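Local coordinates for protein U4/U6 snRNA-associated-splicing factor PRP24 (Saccharomyces cerevisiae, PDB 4N0T) that binds U6 small nuclear RNA, promotes its annealing with U4 small nuclear RNA and acts as a recycling factor of the spliceosome, at residues F199-P211 and C223-A237. Sequence-based numbering, arbitrary orientation.
Sequences FEGFGSIEKINIP and CAFMVFENKDSAERA. With nucleotides of chain B.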
ATOM      1  N   PHE A 199      26.032  16.974 -19.650  1.00 15.25           N
ATOM      2  CA  PHE A 199      25.476  17.230 -18.323  1.00 16.70           C
ATOM      3  C   PHE A 199      26.438  17.051 -17.142  1.00 18.55           C
ATOM      4  O   PHE A 199      26.130  17.525 -16.052  1.00 19.00           O
ATOM      5  CB  PHE A 199      24.239  16.344 -18.079  1.00 16.42           C
ATOM      6  CG  PHE A 199      22.993  16.799 -18.810  1.00 13.97           C
ATOM      7  CD1 PHE A 199      22.749  16.392 -20.115  1.00 16.23           C
ATOM      8  CD2 PHE A 199      22.069  17.625 -18.180  1.00 17.75           C
ATOM      9  CE1 PHE A 199      21.603  16.794 -20.784  1.00 19.02           C
ATOM     10  CE2 PHE A 199      20.911  18.034 -18.839  1.00 15.45           C
ATOM     11  CZ  PHE A 199      20.677  17.617 -20.144  1.00 20.12           C
ATOM     12  N   GLU A 200      27.574  16.368 -17.326  1.00 17.98           N
ATOM     13  CA  GLU A 200      28.441  16.048 -16.179  1.00 19.06           C
ATOM     14  C   GLU A 200      29.047  17.282 -15.501  1.00 20.10           C
ATOM     15  O   GLU A 200      29.469  17.212 -14.347  1.00 20.38           O
ATOM     16  CB  GLU A 200      29.557  15.079 -16.560  1.00 21.18           C
ATOM     17  CG  GLU A 200      30.569  15.704 -17.514  1.00 23.03           C
ATOM     18  CD  GLU A 200      31.555  14.696 -18.064  1.00 30.20           C
ATOM     19  OE1 GLU A 200      31.590  13.556 -17.569  1.00 36.17           O
ATOM     20  OE2 GLU A 200      32.290  15.051 -19.011  1.00 29.45           O
ATOM     21  N   GLY A 201      29.068  18.408 -16.208  1.00 19.89           N
ATOM     22  CA  GLY A 201      29.506  19.663 -15.617  1.00 21.51           C
ATOM     23  C   GLY A 201      28.674  20.097 -14.419  1.00 25.47           C
ATOM     24  O   GLY A 201      29.170  20.781 -13.520  1.00 21.29           O
ATOM     25  N   PHE A 202      27.395  19.710 -14.403  1.00 18.73           N
ATOM     26  CA  PHE A 202      26.509  20.108 -13.316  1.00 20.82           C
ATOM     27  C   PHE A 202      26.784  19.346 -12.016  1.00 18.74           C
ATOM     28  O   PHE A 202      26.481  19.838 -10.932  1.00 21.12           O
ATOM     29  CB  PHE A 202      25.043  19.915 -13.733  1.00 19.21           C
ATOM     30  CG  PHE A 202      24.596  20.863 -14.801  1.00 16.65           C
ATOM     31  CD1 PHE A 202      24.357  22.201 -14.502  1.00 18.14           C
ATOM     32  CD2 PHE A 202      24.439  20.434 -16.110  1.00 18.66           C
ATOM     33  CE1 PHE A 202      23.956  23.083 -15.480  1.00 17.58           C
ATOM     34  CE2 PHE A 202      24.039  21.315 -17.097  1.00 21.50           C
ATOM     35  CZ  PHE A 202      23.792  22.643 -16.782  1.00 22.52           C
ATOM     36  N   GLY A 203      27.354  18.152 -12.129  1.00 19.27           N
ATOM     37  CA  GLY A 203      27.607  17.316 -10.960  1.00 23.31           C
ATOM     38  C   GLY A 203      27.774  15.857 -11.339  1.00 19.98           C
ATOM     39  O   GLY A 203      27.526  15.475 -12.482  1.00 20.62           O
ATOM     40  N   SER A 204      28.196  15.027 -10.385  1.00 21.17           N
ATOM     41  CA  SER A 204      28.419  13.608 -10.655  1.00 20.45           C
ATOM     42  C   SER A 204      27.134  12.900 -11.073  1.00 20.83           C
ATOM     43  O   SER A 204      26.112  13.013 -10.396  1.00 22.86           O
ATOM     44  CB  SER A 204      28.981  12.907  -9.411  1.00 26.66           C
ATOM     45  OG  SER A 204      30.261  13.417  -9.076  1.00 33.78           O
ATOM     46  N   ILE A 205      27.207  12.164 -12.174  1.00 19.57           N
ATOM     47  CA  ILE A 205      26.067  11.400 -12.673  1.00 22.14           C
ATOM     48  C   ILE A 205      26.113   9.972 -12.133  1.00 26.59           C
ATOM     49  O   ILE A 205      27.075   9.232 -12.358  1.00 28.12           O
ATOM     50  CB  ILE A 205      26.053  11.373 -14.204  1.00 17.66           C
ATOM     51  CG1 ILE A 205      25.828  12.783 -14.747  1.00 22.81           C
ATOM     52  CG2 ILE A 205      24.960  10.434 -14.717  1.00 20.89           C
ATOM     53  CD1 ILE A 205      26.097  12.902 -16.240  1.00 23.03           C
ATOM     54  N   GLU A 206      25.072   9.587 -11.412  1.00 20.80           N
ATOM     55  CA  GLU A 206      25.002   8.250 -10.840  1.00 24.29           C
ATOM     56  C   GLU A 206      24.570   7.200 -11.872  1.00 28.30           C
ATOM     57  O   GLU A 206      25.066   6.070 -11.871  1.00 29.41           O
ATOM     58  CB  GLU A 206      24.045   8.277  -9.644  1.00 23.19           C
ATOM     59  CG  GLU A 206      23.720   6.921  -9.034  1.00 33.69           C
ATOM     60  CD  GLU A 206      22.579   6.998  -8.031  1.00 36.34           C
ATOM     61  OE1 GLU A 206      22.575   7.930  -7.197  1.00 32.18           O
ATOM     62  OE2 GLU A 206      21.676   6.130  -8.086  1.00 41.32           O
ATOM     63  N   LYS A 207      23.649   7.568 -12.763  1.00 21.30           N
ATOM     64  CA  LYS A 207      23.037   6.576 -13.640  1.00 21.30           C
ATOM     65  C   LYS A 207      22.355   7.266 -14.814  1.00 16.37           C
ATOM     66  O   LYS A 207      21.832   8.370 -14.663  1.00 19.85           O
ATOM     67  CB  LYS A 207      22.007   5.753 -12.855  1.00 22.04           C
ATOM     68  CG  LYS A 207      21.537   4.481 -13.554  1.00 27.77           C
ATOM     69  CD  LYS A 207      20.606   3.648 -12.641  1.00 28.69           C
ATOM     70  CE  LYS A 207      20.235   2.310 -13.288  1.00 34.78           C
ATOM     71  NZ  LYS A 207      19.270   1.502 -12.457  1.00 36.99           N
ATOM     72  N   ILE A 208      22.373   6.617 -15.976  1.00 18.89           N
ATOM     73  CA  ILE A 208      21.612   7.088 -17.133  1.00 18.01           C
ATOM     74  C   ILE A 208      20.738   5.944 -17.623  1.00 18.93           C
ATOM     75  O   ILE A 208      21.223   4.821 -17.817  1.00 23.42           O
ATOM     76  CB  ILE A 208      22.544   7.616 -18.259  1.00 18.89           C
ATOM     77  CG1 ILE A 208      23.253   8.885 -17.780  1.00 21.64           C
ATOM     78  CG2 ILE A 208      21.741   7.924 -19.502  1.00 22.83           C
ATOM     79  CD1 ILE A 208      24.178   9.496 -18.781  1.00 26.17           C
ATOM     80  N   ASN A 209      19.439   6.195 -17.772  1.00 18.30           N
ATOM     81  CA  ASN A 209      18.522   5.151 -18.233  1.00 16.63           C
ATOM     82  C   ASN A 209      17.879   5.565 -19.549  1.00 20.05           C
ATOM     83  O   ASN A 209      17.218   6.608 -19.615  1.00 19.59           O
ATOM     84  CB  ASN A 209      17.378   4.899 -17.233  1.00 19.80           C
ATOM     85  CG  ASN A 209      17.861   4.576 -15.822  1.00 27.40           C
ATOM     86  OD1 ASN A 209      18.660   3.669 -15.626  1.00 31.87           O
ATOM     87  ND2 ASN A 209      17.355   5.315 -14.833  1.00 31.02           N
ATOM     88  N   ILE A 210      18.048   4.750 -20.584  1.00 17.85           N
ATOM     89  CA  ILE A 210      17.443   5.042 -21.871  1.00 19.49           C
ATOM     90  C   ILE A 210      16.458   3.929 -22.196  1.00 23.76           C
ATOM     91  O   ILE A 210      16.858   2.785 -22.396  1.00 22.85           O
ATOM     92  CB  ILE A 210      18.514   5.159 -22.976  1.00 21.90           C
ATOM     93  CG1 ILE A 210      19.427   6.367 -22.700  1.00 21.19           C
ATOM     94  CG2 ILE A 210      17.855   5.281 -24.353  1.00 25.06           C
ATOM     95  CD1 ILE A 210      20.682   6.440 -23.573  1.00 24.84           C
ATOM     96  N   PRO A 211      15.161   4.255 -22.213  1.00 19.80           N
ATOM     97  CA  PRO A 211      14.143   3.255 -22.554  1.00 22.15           C
ATOM     98  C   PRO A 211      14.474   2.587 -23.894  1.00 25.93           C
ATOM     99  O   PRO A 211      14.857   3.275 -24.846  1.00 20.99           O
ATOM    100  CB  PRO A 211      12.864   4.086 -22.663  1.00 19.98           C
ATOM    101  CG  PRO A 211      13.094   5.246 -21.734  1.00 19.62           C
ATOM    102  CD  PRO A 211      14.573   5.547 -21.811  1.00 18.29           C
ATOM    103  N   CYS A 223      13.431   9.906 -25.401  1.00 17.33           N
ATOM    104  CA  CYS A 223      13.658  10.386 -24.046  1.00 17.16           C
ATOM    105  C   CYS A 223      14.729   9.585 -23.333  1.00 18.42           C
ATOM    106  O   CYS A 223      15.073   8.472 -23.741  1.00 16.24           O
ATOM    107  CB  CYS A 223      12.359  10.354 -23.238  1.00 16.42           C
ATOM    108  SG  CYS A 223      11.722   8.688 -22.935  1.00 18.52           S
ATOM    109  N   ALA A 224      15.267  10.180 -22.272  1.00 14.10           N
ATOM    110  CA  ALA A 224      16.277   9.541 -21.446  1.00 13.35           C
ATOM    111  C   ALA A 224      16.148  10.096 -20.046  1.00 13.24           C
ATOM    112  O   ALA A 224      15.621  11.198 -19.852  1.00 15.26           O
ATOM    113  CB  ALA A 224      17.670   9.817 -21.996  1.00 13.60           C
ATOM    114  N   PHE A 225      16.624   9.332 -19.067  1.00 13.15           N
ATOM    115  CA  PHE A 225      16.578   9.778 -17.689  1.00 12.77           C
ATOM    116  C   PHE A 225      17.985   9.774 -17.141  1.00 13.68           C
ATOM    117  O   PHE A 225      18.796   8.924 -17.502  1.00 16.68           O
ATOM    118  CB  PHE A 225      15.732   8.827 -16.854  1.00 12.49           C
ATOM    119  CG  PHE A 225      14.269   8.825 -17.206  1.00 14.66           C
ATOM    120  CD1 PHE A 225      13.794   8.079 -18.275  1.00 15.85           C
ATOM    121  CD2 PHE A 225      13.366   9.559 -16.449  1.00 17.23           C
ATOM    122  CE1 PHE A 225      12.441   8.065 -18.586  1.00 16.47           C
ATOM    123  CE2 PHE A 225      12.006   9.552 -16.759  1.00 14.42           C
ATOM    124  CZ  PHE A 225      11.547   8.794 -17.825  1.00 12.41           C
ATOM    125  N   MET A 226      18.271  10.722 -16.266  1.00 15.16           N
ATOM    126  CA  MET A 226      19.610  10.877 -15.732  1.00 15.59           C
ATOM    127  C   MET A 226      19.505  11.145 -14.240  1.00 14.69           C
ATOM    128  O   MET A 226      18.772  12.042 -13.803  1.00 13.89           O
ATOM    129  CB  MET A 226      20.326  12.023 -16.450  1.00 14.78           C
ATOM    130  CG  MET A 226      21.714  12.333 -15.875  1.00 13.87           C
ATOM    131  SD  MET A 226      22.523  13.610 -16.875  1.00 18.79           S
ATOM    132  CE  MET A 226      22.522  12.854 -18.503  1.00 15.85           C
ATOM    133  N   VAL A 227      20.200  10.329 -13.456  1.00 15.10           N
ATOM    134  CA  VAL A 227      20.225  10.491 -12.017  1.00 16.72           C
ATOM    135  C   VAL A 227      21.543  11.100 -11.553  1.00 13.19           C
ATOM    136  O   VAL A 227      22.618  10.574 -11.870  1.00 16.86           O
ATOM    137  CB  VAL A 227      20.064   9.140 -11.330  1.00 20.71           C
ATOM    138  CG1 VAL A 227      20.214   9.304  -9.830  1.00 20.07           C
ATOM    139  CG2 VAL A 227      18.703   8.558 -11.676  1.00 16.90           C
ATOM    140  N   PHE A 228      21.450  12.191 -10.799  1.00 13.74           N
ATOM    141  CA  PHE A 228      22.641  12.844 -10.242  1.00 15.80           C
ATOM    142  C   PHE A 228      22.837  12.411  -8.802  1.00 21.54           C
ATOM    143  O   PHE A 228      21.860  12.083  -8.111  1.00 20.60           O
ATOM    144  CB  PHE A 228      22.481  14.352 -10.271  1.00 16.32           C
ATOM    145  CG  PHE A 228      22.557  14.934 -11.642  1.00 16.01           C
ATOM    146  CD1 PHE A 228      21.410  15.062 -12.413  1.00 15.67           C
ATOM    147  CD2 PHE A 228      23.777  15.370 -12.153  1.00 17.87           C
ATOM    148  CE1 PHE A 228      21.473  15.606 -13.698  1.00 17.19           C
ATOM    149  CE2 PHE A 228      23.853  15.916 -13.443  1.00 17.30           C
ATOM    150  CZ  PHE A 228      22.701  16.033 -14.209  1.00 17.86           C
ATOM    151  N   GLU A 229      24.089  12.422  -8.342  1.00 22.85           N
ATOM    152  CA  GLU A 229      24.380  12.028  -6.961  1.00 22.28           C
ATOM    153  C   GLU A 229      23.721  12.948  -5.955  1.00 23.86           C
ATOM    154  O   GLU A 229      23.358  12.508  -4.863  1.00 25.06           O
ATOM    155  CB  GLU A 229      25.887  11.997  -6.700  1.00 29.89           C
ATOM    156  CG  GLU A 229      26.566  10.703  -7.110  1.00 39.60           C
ATOM    157  CD  GLU A 229      28.044  10.707  -6.771  1.00 45.13           C
ATOM    158  OE1 GLU A 229      28.472  11.593  -5.994  1.00 43.89           O
ATOM    159  OE2 GLU A 229      28.774   9.834  -7.289  1.00 47.56           O
ATOM    160  N   ASN A 230      23.576  14.228  -6.292  1.00 23.60           N
ATOM    161  CA  ASN A 230      22.857  15.120  -5.385  1.00 31.00           C
ATOM    162  C   ASN A 230      21.828  16.034  -6.043  1.00 25.90           C
ATOM    163  O   ASN A 230      21.924  16.379  -7.233  1.00 23.95           O
ATOM    164  CB  ASN A 230      23.818  15.913  -4.488  1.00 43.21           C
ATOM    165  CG  ASN A 230      24.710  16.837  -5.270  1.00 46.13           C
ATOM    166  OD1 ASN A 230      24.255  17.859  -5.784  1.00 46.40           O
ATOM    167  ND2 ASN A 230      25.994  16.494  -5.359  1.00 48.92           N
ATOM    168  N   LYS A 231      20.840  16.426  -5.249  1.00 21.61           N
ATOM    169  CA  LYS A 231      19.695  17.170  -5.749  1.00 23.81           C
ATOM    170  C   LYS A 231      20.056  18.530  -6.340  1.00 23.07           C
ATOM    171  O   LYS A 231      19.437  18.979  -7.303  1.00 19.03           O
ATOM    172  CB  LYS A 231      18.655  17.342  -4.633  1.00 24.86           C
ATOM    173  CG  LYS A 231      17.321  17.838  -5.143  1.00 32.57           C
ATOM    174  CD  LYS A 231      16.693  18.837  -4.190  1.00 42.91           C
ATOM    175  CE  LYS A 231      16.313  18.196  -2.874  1.00 49.65           C
ATOM    176  NZ  LYS A 231      15.152  18.911  -2.255  1.00 55.76           N
ATOM    177  N   ASP A 232      21.055  19.196  -5.770  1.00 26.03           N
ATOM    178  CA  ASP A 232      21.439  20.505  -6.286  1.00 24.77           C
ATOM    179  C   ASP A 232      21.927  20.423  -7.736  1.00 19.34           C
ATOM    180  O   ASP A 232      21.624  21.301  -8.541  1.00 22.17           O
ATOM    181  CB  ASP A 232      22.502  21.166  -5.398  1.00 27.54           C
ATOM    182  CG  ASP A 232      23.072  22.433  -6.019  1.00 32.94           C
ATOM    183  OD1 ASP A 232      22.346  23.449  -6.082  1.00 37.95           O
ATOM    184  OD2 ASP A 232      24.244  22.409  -6.460  1.00 34.42           O
ATOM    185  N   SER A 233      22.672  19.373  -8.073  1.00 19.46           N
ATOM    186  CA  SER A 233      23.133  19.214  -9.456  1.00 20.20           C
ATOM    187  C   SER A 233      21.952  19.003 -10.399  1.00 17.25           C
ATOM    188  O   SER A 233      21.887  19.586 -11.471  1.00 18.70           O
ATOM    189  CB  SER A 233      24.111  18.046  -9.570  1.00 21.90           C
ATOM    190  OG  SER A 233      25.255  18.288  -8.767  1.00 26.92           O
ATOM    191  N   ALA A 234      21.008  18.155  -9.998  1.00 16.44           N
ATOM    192  CA  ALA A 234      19.848  17.945 -10.846  1.00 14.31           C
ATOM    193  C   ALA A 234      19.060  19.242 -11.049  1.00 16.48           C
ATOM    194  O   ALA A 234      18.604  19.524 -12.161  1.00 16.57           O
ATOM    195  CB  ALA A 234      18.953  16.847 -10.255  1.00 15.28           C
ATOM    196  N   GLU A 235      18.927  20.041  -9.988  1.00 19.89           N
ATOM    197  CA  GLU A 235      18.187  21.298 -10.070  1.00 20.77           C
ATOM    198  C   GLU A 235      18.833  22.247 -11.062  1.00 22.27           C
ATOM    199  O   GLU A 235      18.159  22.857 -11.898  1.00 20.27           O
ATOM    200  CB  GLU A 235      18.149  21.998  -8.709  1.00 26.55           C
ATOM    201  CG  GLU A 235      17.006  21.598  -7.812  1.00 44.91           C
ATOM    202  CD  GLU A 235      16.852  22.543  -6.633  1.00 58.27           C
ATOM    203  OE1 GLU A 235      16.328  22.104  -5.585  1.00 63.92           O
ATOM    204  OE2 GLU A 235      17.252  23.726  -6.760  1.00 59.98           O
ATOM    205  N   ARG A 236      20.144  22.383 -10.948  1.00 19.90           N
ATOM    206  CA  ARG A 236      20.870  23.278 -11.842  1.00 20.12           C
ATOM    207  C   ARG A 236      20.873  22.746 -13.273  1.00 22.64           C
ATOM    208  O   ARG A 236      20.870  23.527 -14.224  1.00 21.77           O
ATOM    209  CB  ARG A 236      22.287  23.544 -11.304  1.00 20.14           C
ATOM    210  CG  ARG A 236      22.261  24.402 -10.035  1.00 26.33           C
ATOM    211  CD  ARG A 236      23.641  24.821  -9.537  1.00 27.74           C
ATOM    212  NE  ARG A 236      24.394  23.697  -8.993  1.00 30.79           N
ATOM    213  CZ  ARG A 236      25.368  23.078  -9.645  1.00 25.51           C
ATOM    214  NH1 ARG A 236      25.709  23.486 -10.860  1.00 25.41           N
ATOM    215  NH2 ARG A 236      25.999  22.057  -9.087  1.00 28.18           N
ATOM    216  N   ALA A 237      20.839  21.422 -13.432  1.00 17.98           N
ATOM    217  CA  ALA A 237      20.773  20.831 -14.772  1.00 17.44           C
ATOM    218  C   ALA A 237      19.471  21.205 -15.508  1.00 16.01           C
ATOM    219  O   ALA A 237      19.389  21.104 -16.737  1.00 16.97           O
ATOM    220  CB  ALA A 237      20.940  19.303 -14.695  1.00 15.22           C
TER
ATOM    221  P     C B  14       8.221   3.076 -17.322  1.00 21.47           P
ATOM    222  OP1   C B  14       7.328   2.390 -18.304  1.00 21.24           O
ATOM    223  OP2   C B  14       7.907   3.004 -15.864  1.00 25.06           O
ATOM    224  O5'   C B  14       9.707   2.530 -17.470  1.00 20.47           O
ATOM    225  C5'   C B  14      10.311   2.352 -18.749  1.00 16.63           C
ATOM    226  C4'   C B  14      11.748   2.808 -18.745  1.00 19.80           C
ATOM    227  O4'   C B  14      11.785   4.237 -18.505  1.00 19.03           O
ATOM    228  C3'   C B  14      12.639   2.233 -17.648  1.00 23.71           C
ATOM    229  O3'   C B  14      13.165   0.959 -17.959  1.00 28.44           O
ATOM    230  C2'   C B  14      13.723   3.288 -17.520  1.00 20.69           C
ATOM    231  O2'   C B  14      14.634   3.189 -18.612  1.00 21.99           O
ATOM    232  C1'   C B  14      12.922   4.563 -17.737  1.00 18.87           C
ATOM    233  N1    C B  14      12.496   5.256 -16.495  1.00 18.20           N
ATOM    234  C2    C B  14      13.480   5.892 -15.736  1.00 15.23           C
ATOM    235  O2    C B  14      14.673   5.784 -16.072  1.00 16.54           O
ATOM    236  N3    C B  14      13.120   6.598 -14.649  1.00 17.70           N
ATOM    237  C4    C B  14      11.836   6.700 -14.298  1.00 15.94           C
ATOM    238  N4    C B  14      11.576   7.422 -13.210  1.00 16.85           N
ATOM    239  C5    C B  14      10.795   6.081 -15.060  1.00 18.28           C
ATOM    240  C6    C B  14      11.173   5.387 -16.153  1.00 19.25           C
ATOM    241  P     A B  15      13.060  -0.220 -16.873  1.00 27.80           P
ATOM    242  OP1   A B  15      13.809  -1.382 -17.415  1.00 33.98           O
ATOM    243  OP2   A B  15      11.644  -0.345 -16.494  1.00 27.71           O
ATOM    244  O5'   A B  15      13.851   0.328 -15.608  1.00 21.25           O
ATOM    245  C5'   A B  15      15.252   0.542 -15.650  1.00 22.70           C
ATOM    246  C4'   A B  15      15.694   1.462 -14.544  1.00 22.64           C
ATOM    247  O4'   A B  15      14.976   2.722 -14.632  1.00 22.82           O
ATOM    248  C3'   A B  15      15.389   0.983 -13.133  1.00 22.05           C
ATOM    249  O3'   A B  15      16.308   0.010 -12.682  1.00 27.04           O
ATOM    250  C2'   A B  15      15.433   2.285 -12.345  1.00 24.48           C
ATOM    251  O2'   A B  15      16.779   2.715 -12.164  1.00 28.19           O
ATOM    252  C1'   A B  15      14.752   3.236 -13.332  1.00 22.40           C
ATOM    253  N9    A B  15      13.302   3.266 -13.098  1.00 19.35           N
ATOM    254  C8    A B  15      12.325   2.539 -13.725  1.00 19.10           C
ATOM    255  N7    A B  15      11.116   2.790 -13.270  1.00 25.25           N
ATOM    256  C5    A B  15      11.316   3.725 -12.270  1.00 24.05           C
ATOM    257  C6    A B  15      10.423   4.378 -11.404  1.00 23.76           C
ATOM    258  N6    A B  15       9.111   4.164 -11.419  1.00 30.10           N
ATOM    259  N1    A B  15      10.943   5.263 -10.532  1.00 23.34           N
ATOM    260  C2    A B  15      12.274   5.465 -10.536  1.00 22.60           C
ATOM    261  N3    A B  15      13.223   4.901 -11.294  1.00 21.66           N
ATOM    262  C4    A B  15      12.657   4.031 -12.151  1.00 20.67           C
ATOM    263  P     A B  13       7.986   3.692 -22.503  1.00 23.81           P
ATOM    264  OP1   A B  13       8.324   2.264 -22.210  1.00 26.27           O
ATOM    265  OP2   A B  13       6.621   4.245 -22.310  1.00 20.37           O
ATOM    266  O5'   A B  13       9.026   4.555 -21.670  1.00 24.39           O
ATOM    267  C5'   A B  13       8.671   5.833 -21.170  1.00 23.02           C
ATOM    268  C4'   A B  13       8.839   5.862 -19.675  1.00 19.71           C
ATOM    269  O4'   A B  13       8.850   7.241 -19.218  1.00 19.01           O
ATOM    270  C3'   A B  13       7.736   5.164 -18.878  1.00 18.89           C
ATOM    271  O3'   A B  13       8.325   4.632 -17.689  1.00 21.00           O
ATOM    272  C2'   A B  13       6.841   6.333 -18.487  1.00 19.21           C
ATOM    273  O2'   A B  13       6.009   6.091 -17.374  1.00 19.43           O
ATOM    274  C1'   A B  13       7.895   7.385 -18.185  1.00 18.33           C
ATOM    275  N9    A B  13       7.458   8.777 -18.163  1.00 17.06           N
ATOM    276  C8    A B  13       6.784   9.510 -19.104  1.00 20.39           C
ATOM    277  N7    A B  13       6.626  10.762 -18.757  1.00 20.04           N
ATOM    278  C5    A B  13       7.250  10.859 -17.521  1.00 17.30           C
ATOM    279  C6    A B  13       7.428  11.923 -16.629  1.00 20.81           C
ATOM    280  N6    A B  13       6.974  13.161 -16.859  1.00 23.14           N
ATOM    281  N1    A B  13       8.111  11.676 -15.490  1.00 17.83           N
ATOM    282  C2    A B  13       8.570  10.448 -15.262  1.00 14.82           C
ATOM    283  N3    A B  13       8.459   9.362 -16.021  1.00 16.14           N
ATOM    284  C4    A B  13       7.778   9.643 -17.148  1.00 16.81           C
TER
HETATM  285  O   HOH W   1      28.439  22.612 -11.819  1.00 27.05           O
HETATM  286  O   HOH W   2      25.501  15.155  -8.514  1.00 26.20           O
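Met226 and Phe199 meet because Met226 sends CG anti to its backbone N (chi1 175°) and stays extended at chi2, bringing SD to 3.4 Å from Phe199 CB; the bend at chi3 (-58°) then turns CE toward Ile208 CD1, 3.8 Å away. The same SD lies obliquely to the Phe199 ring, 4.5 Å from its centroid, a Met-aromatic contact. Ile205 CD1 joins them, with Ile180 of the central strand also packing on Met226. Near the helix, the Phe202 ring lies flat over Ala237, whose CA sits 3.7 Å from the ring centroid, a CH-pi contact. Strands 205-209 and 223-228 pair antiparallel; Val227 O accepts from Glu206 N (2.7 Å) and weakly from Lys207 N, which makes a classic beta bulge. Strand 205-209 is the edge of the antiparallel sheet of the third RRM, with helices on the Met226 face and RNA on the Phe225 face. There the base of C14 of chain B lies over one face of the Phe225 ring, C2 3.3 Å above its plane and offset toward the rim, while Asn209 ND2 gives a weak bond to O2 of that base (3.0 Å). Cutting Phe225 back to an alanine would probably leave the cytosine without the ring beneath it and open a gap beside Pro211. Lys207, fully extended, carries NZ to within 2.8 Å of O2' of A15 of chain B.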